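Local coordinates for protein ULam111 (Flavobacterium sp., PDB 5WUT) that probably hydrolyses the beta-1,3-glucosidic bonds of the storage polysaccharide laminarin, as a laminarinase of glycoside hydrolase family 16, at residues A[16-20]-A[21-25]; A[153-156]-A[157-160]; A[186-190]-A[191-195]. All coordinates share one frame; numbering follows the deposited sequence.

Interaction 1 (A[16-20]-A[21-25]); sequences KELDT and KNWNF
Asp19 folds its carboxylate back onto the backbone of Lys21 in an Asx turn, on the loop that carries the beta-jelly roll from strand 7-11 into the short strand 24-25. The amide Lys21 N reaches Asp19 OD1 over 2.9 Å, coming from above the carboxylate plane and 41° out of it. With CG anti to the backbone N (chi1 -172°), the carboxylate lies on the side of its own carbonyl carbon, close to where the chain turns.

The carbonyl of the same residue takes two more amides. Asn22 N lies 3.0 Å from Asp19 O and approaches from above the carbonyl plane, whereas Trp23 N, 2.9 Å from Asp19 O, lies in that plane. Asp19 therefore accepts from three successive backbone donors, which fixes the turn from both its side chain and its main chain.

The next acceptors are satisfied from outside the turn, mostly by strand 66-80. Thr20 O and Trp23 O, two acceptors that lie close together, are both bonded by Lys77 NZ from that strand, which also bonds Asn24 OD1. Asn22 OD1 is taken by Lys78 NZ, and the indole NE1 of Trp23 goes to Glu11 OE2.

Beneath this polar turn, Leu18 turns its side chain inward between two aromatic residues. Its CD1 sits over one face of the indole, 4.0 Å from the centroid of the five-membered ring of Trp23, a CH-pi contact. The other methyl bridges the pair: Leu18 CD2 is 3.7 Å from Trp23 CB and 3.8 Å from Phe25 CZ.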
# COMPACT_ATOMS: atom_id res chain seq x y z
N LYS A 16 1.62 -18.20 28.12
CA LYS A 16 2.79 -17.80 28.89
C LYS A 16 4.07 -18.24 28.21
O LYS A 16 5.13 -17.70 28.47
CB LYS A 16 2.78 -18.37 30.32
CG LYS A 16 1.55 -18.13 31.15
CD LYS A 16 1.99 -18.10 32.62
CE LYS A 16 0.84 -18.36 33.57
NZ LYS A 16 -0.23 -19.19 32.96
N GLU A 17 3.96 -19.25 27.35
CA GLU A 17 5.12 -19.71 26.61
C GLU A 17 4.70 -20.08 25.20
O GLU A 17 3.51 -20.25 24.91
CB GLU A 17 5.82 -20.89 27.29
CG GLU A 17 4.99 -22.14 27.48
CD GLU A 17 5.71 -23.18 28.33
OE1 GLU A 17 6.37 -22.80 29.33
OE2 GLU A 17 5.63 -24.39 28.00
N LEU A 18 5.68 -20.19 24.31
CA LEU A 18 5.43 -20.64 22.95
C LEU A 18 4.85 -22.05 22.98
O LEU A 18 5.36 -22.91 23.69
CB LEU A 18 6.72 -20.61 22.14
CG LEU A 18 6.62 -20.76 20.63
CD1 LEU A 18 5.98 -19.51 20.05
CD2 LEU A 18 8.02 -20.95 20.04
N ASP A 19 3.80 -22.29 22.21
CA ASP A 19 3.18 -23.61 22.18
C ASP A 19 3.99 -24.57 21.30
O ASP A 19 3.91 -24.49 20.07
CB ASP A 19 1.73 -23.52 21.69
CG ASP A 19 0.97 -24.85 21.81
OD1 ASP A 19 1.59 -25.91 22.08
OD2 ASP A 19 -0.26 -24.82 21.64
N THR A 20 4.74 -25.48 21.90
CA THR A 20 5.61 -26.36 21.12
C THR A 20 4.86 -27.52 20.46
O THR A 20 5.45 -28.32 19.74
CB THR A 20 6.77 -26.93 21.98
OG1 THR A 20 6.24 -27.55 23.16
CG2 THR A 20 7.70 -25.80 22.39
N LYS A 21 3.55 -27.59 20.66
CA LYS A 21 2.73 -28.51 19.89
C LYS A 21 2.53 -27.94 18.48
O LYS A 21 2.25 -28.68 17.54
CB LYS A 21 1.38 -28.75 20.56
CG LYS A 21 1.49 -29.44 21.90
CD LYS A 21 2.14 -30.80 21.76
CE LYS A 21 2.12 -31.56 23.09
NZ LYS A 21 0.92 -31.19 23.90
N ASN A 22 2.69 -26.63 18.36
CA ASN A 22 2.55 -25.98 17.05
C ASN A 22 3.87 -25.43 16.51
O ASN A 22 3.97 -25.22 15.30
CB ASN A 22 1.53 -24.85 17.14
CG ASN A 22 0.12 -25.38 17.32
OD1 ASN A 22 -0.17 -26.52 16.96
ND2 ASN A 22 -0.75 -24.56 17.88
N TRP A 23 4.86 -25.22 17.38
CA TRP A 23 6.13 -24.58 16.97
C TRP A 23 7.35 -25.42 17.27
O TRP A 23 7.44 -26.08 18.31
CB TRP A 23 6.30 -23.22 17.66
CG TRP A 23 5.30 -22.20 17.20
CD1 TRP A 23 4.11 -21.90 17.79
CD2 TRP A 23 5.39 -21.39 16.03
NE1 TRP A 23 3.44 -20.94 17.07
CE2 TRP A 23 4.21 -20.60 15.98
CE3 TRP A 23 6.35 -21.24 15.02
CZ2 TRP A 23 3.96 -19.69 14.95
CZ3 TRP A 23 6.11 -20.32 14.01
CH2 TRP A 23 4.93 -19.55 13.98
N ASN A 24 8.31 -25.36 16.35
CA ASN A 24 9.65 -25.91 16.56
C ASN A 24 10.62 -24.78 16.76
O ASN A 24 10.42 -23.68 16.23
CB ASN A 24 10.12 -26.72 15.36
CG ASN A 24 9.10 -27.71 14.89
OD1 ASN A 24 8.82 -28.69 15.57
ND2 ASN A 24 8.53 -27.46 13.72
N PHE A 25 11.71 -25.05 17.49
CA PHE A 25 12.87 -24.17 17.42
C PHE A 25 13.87 -24.69 16.41
O PHE A 25 14.15 -25.90 16.36
CB PHE A 25 13.56 -24.04 18.78
CG PHE A 25 12.75 -23.34 19.82
CD1 PHE A 25 12.78 -21.96 19.94
CD2 PHE A 25 11.94 -24.07 20.68
CE1 PHE A 25 12.03 -21.32 20.90
CE2 PHE A 25 11.19 -23.43 21.65
CZ PHE A 25 11.23 -22.06 21.76

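Interaction 2 (A[153-156]-A[157-160]); sequences IDTI and EQGF
Two overlapping type I beta turns, Ile153 to Ile156 and Thr155 to Gln158, carry this contact, sharing Thr155 and Ile156. The first is closed by Ile156 N on Ile153 O. In the second, Gln158 N donates to Thr155 O over 2.9 Å at an N-H...O angle of 157°, fairly straight, although the donor sits above the carbonyl plane.

Side chains and a water complete the link. One ordered water gives its two hydrogens to Asp154 O, at 2.7 Å from the water oxygen, and to Glu157 OE1, at 3.0 Å, while accepting from Gln158 NE2. The Gln158 chain runs extended past the Thr155 main chain to get there, and its amide comes up beside Thr155, with NE2 4.0 Å from Thr155 CG2.

These turns lie in the loop of the jelly roll that leads from strand 148-152 to strand 161-167, two strands that do not pair with each other, and here Ile153 and Thr155 also touch the second subunit at Ile179 and Asn178 of that chain. Glu157 is bent at chi2 (86°), which swings its carboxylate back over Ile156, so that its CD lies 3.6 Å from Ile156 CG2, the two side chains meeting at about a right angle. The other carboxylate oxygen, OE2, bonds Tyr124 OH and the backbone N of His130, tying the loop to the neighbouring segment ahead of strand 131-137. An alanine here removes the carboxylate, which would probably leave Tyr124 OH and His130 N without this acceptor and the bridging water with two partners in place of three. Ile156 itself heads inward against Leu91, Val132 and Tyr163. A second water joins Ile156 O and Gly159 O, lying 2.6 Å from the glycine oxygen.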
# COMPACT_ATOMS: atom_id res chain seq x y z
N ILE A 153 7.76 2.27 1.93
CA ILE A 153 6.78 2.62 2.94
C ILE A 153 7.51 3.39 4.03
O ILE A 153 8.19 2.79 4.87
CB ILE A 153 6.09 1.35 3.56
CG1 ILE A 153 5.57 0.42 2.46
CG2 ILE A 153 5.00 1.76 4.54
CD1 ILE A 153 4.88 -0.86 2.95
N ASP A 154 7.42 4.72 4.02
CA ASP A 154 8.26 5.50 4.93
C ASP A 154 7.88 5.36 6.40
O ASP A 154 8.67 5.72 7.28
CB ASP A 154 8.23 6.99 4.55
CG ASP A 154 9.01 7.28 3.30
OD1 ASP A 154 9.61 6.34 2.73
OD2 ASP A 154 9.02 8.45 2.88
N THR A 155 6.69 4.85 6.66
CA THR A 155 6.19 4.67 8.01
C THR A 155 6.37 3.25 8.55
O THR A 155 5.89 2.95 9.63
CB THR A 155 4.68 4.98 8.10
OG1 THR A 155 3.99 4.19 7.12
CG2 THR A 155 4.42 6.44 7.84
N ILE A 156 7.06 2.38 7.82
CA ILE A 156 7.01 0.96 8.19
C ILE A 156 7.65 0.66 9.56
O ILE A 156 7.24 -0.27 10.24
CB ILE A 156 7.68 0.06 7.10
CG1 ILE A 156 7.17 -1.39 7.20
CG2 ILE A 156 9.21 0.15 7.14
CD1 ILE A 156 5.71 -1.58 6.76
N GLU A 157 8.61 1.48 9.97
CA GLU A 157 9.25 1.31 11.26
C GLU A 157 8.38 1.78 12.43
O GLU A 157 8.70 1.52 13.59
CB GLU A 157 10.59 2.05 11.30
CG GLU A 157 11.69 1.47 10.42
CD GLU A 157 11.66 1.97 8.99
OE1 GLU A 157 10.81 2.85 8.67
OE2 GLU A 157 12.48 1.49 8.17
N GLN A 158 7.28 2.48 12.13
CA GLN A 158 6.41 3.02 13.18
C GLN A 158 5.27 2.07 13.49
O GLN A 158 4.45 1.80 12.62
CB GLN A 158 5.83 4.38 12.76
CG GLN A 158 6.85 5.47 12.47
CD GLN A 158 6.27 6.60 11.64
OE1 GLN A 158 5.11 6.99 11.82
NE2 GLN A 158 7.06 7.14 10.72
N GLY A 159 5.20 1.61 14.73
CA GLY A 159 4.07 0.81 15.18
C GLY A 159 3.97 -0.55 14.51
O GLY A 159 4.94 -1.05 13.93
N PHE A 160 2.77 -1.13 14.56
CA PHE A 160 2.49 -2.42 13.93
C PHE A 160 1.91 -2.25 12.52
O PHE A 160 1.16 -1.31 12.26
CB PHE A 160 1.51 -3.25 14.80
CG PHE A 160 2.16 -3.86 16.01
CD1 PHE A 160 2.43 -3.08 17.13
CD2 PHE A 160 2.52 -5.21 16.02
CE1 PHE A 160 3.05 -3.63 18.25
CE2 PHE A 160 3.14 -5.77 17.14
CZ PHE A 160 3.40 -4.97 18.26
O HOH W 1 9.31 5.14 9.86
O HOH W 2 7.14 -1.63 12.58

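Interaction 3 (A[186-190]-A[191-195]); sequences PTDKT and EAIWP
Lys189 lies alongside Trp194, both side chains pointing the same way, on the loop that links strands 179-184 and 200-208 of the jelly roll. The chain between them makes a single alpha turn: Trp194 N donates to Thr190 O over 2.7 Å.

The lysine can be followed atom by atom. Its CB starts against Trp194 CB, 3.8 Å off, and CG continues along the root of the indole. CD then passes 3.7 Å from Trp194 CG and near CD2. CE ends up over the middle of the ring system, 3.6 Å from the centroid of the six-membered ring of Trp194, in a CH-pi contact. There the chain bends (chi4 73°) and rises from the ring, which puts NZ 4.8 Å from that same centroid and only 6° off the ring normal, a cation-pi geometry. The ammonium is also held by oxygens: Lys189 NZ donates to Pro186 O over 2.7 Å and to Asp170 O, so the positive charge is probably shared between the pi face and the two backbone carbonyls it donates to.

For its part the indole is set by CG lying anti to the backbone N of Trp194 (chi1 -174°), and its NE1 bonds Asp197 OD1. Pro186 CG reaches the benzo side of the ring at an oblique angle and packs on Ile193 CG2 as well, joining the start of the loop to its far limb.

Inside the turn, Ile193 N finds the side-chain oxygen Thr190 OG1 at 3.3 Å, with a weak bond besides to Thr190 O. Finally, a water bridges the two limbs, donating to Lys189 O, 2.8 Å from the water oxygen, and to Trp194 O.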
# COMPACT_ATOMS: atom_id res chain seq x y z
N PRO A 186 2.30 -16.91 -12.78
CA PRO A 186 2.86 -17.42 -14.04
C PRO A 186 1.86 -18.27 -14.81
O PRO A 186 1.09 -19.01 -14.22
CB PRO A 186 4.05 -18.26 -13.57
CG PRO A 186 3.68 -18.69 -12.17
CD PRO A 186 2.92 -17.53 -11.59
N THR A 187 1.90 -18.18 -16.14
CA THR A 187 0.95 -18.92 -16.97
C THR A 187 1.39 -20.38 -17.05
O THR A 187 0.56 -21.28 -17.19
CB THR A 187 0.85 -18.31 -18.38
OG1 THR A 187 2.16 -18.20 -18.93
CG2 THR A 187 0.21 -16.93 -18.31
N ASP A 188 2.69 -20.59 -16.94
CA ASP A 188 3.29 -21.92 -17.00
C ASP A 188 3.59 -22.48 -15.61
O ASP A 188 4.62 -22.15 -15.02
CB ASP A 188 4.58 -21.86 -17.82
CG ASP A 188 5.18 -23.22 -18.05
OD1 ASP A 188 4.53 -24.23 -17.71
OD2 ASP A 188 6.31 -23.29 -18.58
N LYS A 189 2.69 -23.30 -15.07
CA LYS A 189 2.88 -23.76 -13.70
C LYS A 189 3.46 -25.17 -13.56
O LYS A 189 2.83 -26.06 -12.98
CB LYS A 189 1.57 -23.65 -12.95
CG LYS A 189 1.26 -22.21 -12.59
CD LYS A 189 0.08 -22.12 -11.68
CE LYS A 189 -0.14 -20.69 -11.25
NZ LYS A 189 -0.69 -19.88 -12.38
N THR A 190 4.67 -25.36 -14.05
CA THR A 190 5.44 -26.55 -13.73
C THR A 190 5.81 -26.50 -12.25
O THR A 190 5.70 -25.44 -11.63
CB THR A 190 6.70 -26.63 -14.57
OG1 THR A 190 7.54 -25.52 -14.23
CG2 THR A 190 6.37 -26.57 -16.06
N GLU A 191 6.28 -27.61 -11.70
CA GLU A 191 6.73 -27.60 -10.30
C GLU A 191 7.95 -26.68 -10.12
O GLU A 191 8.11 -26.06 -9.06
CB GLU A 191 7.06 -29.02 -9.81
CG GLU A 191 7.38 -29.06 -8.31
CD GLU A 191 7.54 -30.47 -7.74
OE1 GLU A 191 6.67 -31.32 -8.02
OE2 GLU A 191 8.53 -30.70 -7.00
N ALA A 192 8.78 -26.56 -11.15
CA ALA A 192 9.96 -25.71 -11.08
C ALA A 192 9.57 -24.25 -10.91
O ALA A 192 10.22 -23.49 -10.19
CB ALA A 192 10.84 -25.89 -12.32
N ILE A 193 8.50 -23.86 -11.60
CA ILE A 193 8.00 -22.48 -11.55
C ILE A 193 7.02 -22.29 -10.40
O ILE A 193 6.99 -21.23 -9.76
CB ILE A 193 7.33 -22.13 -12.89
CG1 ILE A 193 8.40 -22.04 -13.97
CG2 ILE A 193 6.55 -20.83 -12.82
CD1 ILE A 193 7.85 -21.98 -15.37
N TRP A 194 6.26 -23.33 -10.11
CA TRP A 194 5.15 -23.23 -9.16
C TRP A 194 5.05 -24.45 -8.26
O TRP A 194 4.25 -25.35 -8.51
CB TRP A 194 3.83 -23.04 -9.94
CG TRP A 194 2.61 -22.76 -9.10
CD1 TRP A 194 1.70 -23.68 -8.65
CD2 TRP A 194 2.14 -21.48 -8.64
NE1 TRP A 194 0.69 -23.05 -7.95
CE2 TRP A 194 0.95 -21.70 -7.92
CE3 TRP A 194 2.62 -20.18 -8.77
CZ2 TRP A 194 0.23 -20.66 -7.33
CZ3 TRP A 194 1.90 -19.15 -8.19
CH2 TRP A 194 0.72 -19.40 -7.47
N PRO A 195 5.89 -24.48 -7.22
CA PRO A 195 5.81 -25.54 -6.22
C PRO A 195 4.74 -25.26 -5.17
O PRO A 195 4.85 -25.76 -4.06
CB PRO A 195 7.20 -25.51 -5.58
CG PRO A 195 7.59 -24.05 -5.68
CD PRO A 195 7.07 -23.62 -7.02
O HOH W 3 3.10 -27.16 -10.42

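How the interactions relate
All three contacts are local loop structures in one jelly-roll chain, well apart, with centres 28 to 34 Å from one another. Interaction 1 is the partly buried one: its turn leads into strand 24-25, its apolar side packs against strand 66-80, and Lys77 of that strand bonds two of its carbonyls, Lys78 a side-chain oxygen. Interactions 2 and 3 are surface contacts on loops that each join successive strands, and each uses an ordered water to link its limbs. Their chemistry differs: 153-160 relies on water bridges, a carboxylate with outside partners and contact with the second subunit, whereas 186-195, which touches no other protein chain of the assembly, stacks a lysine on an indole.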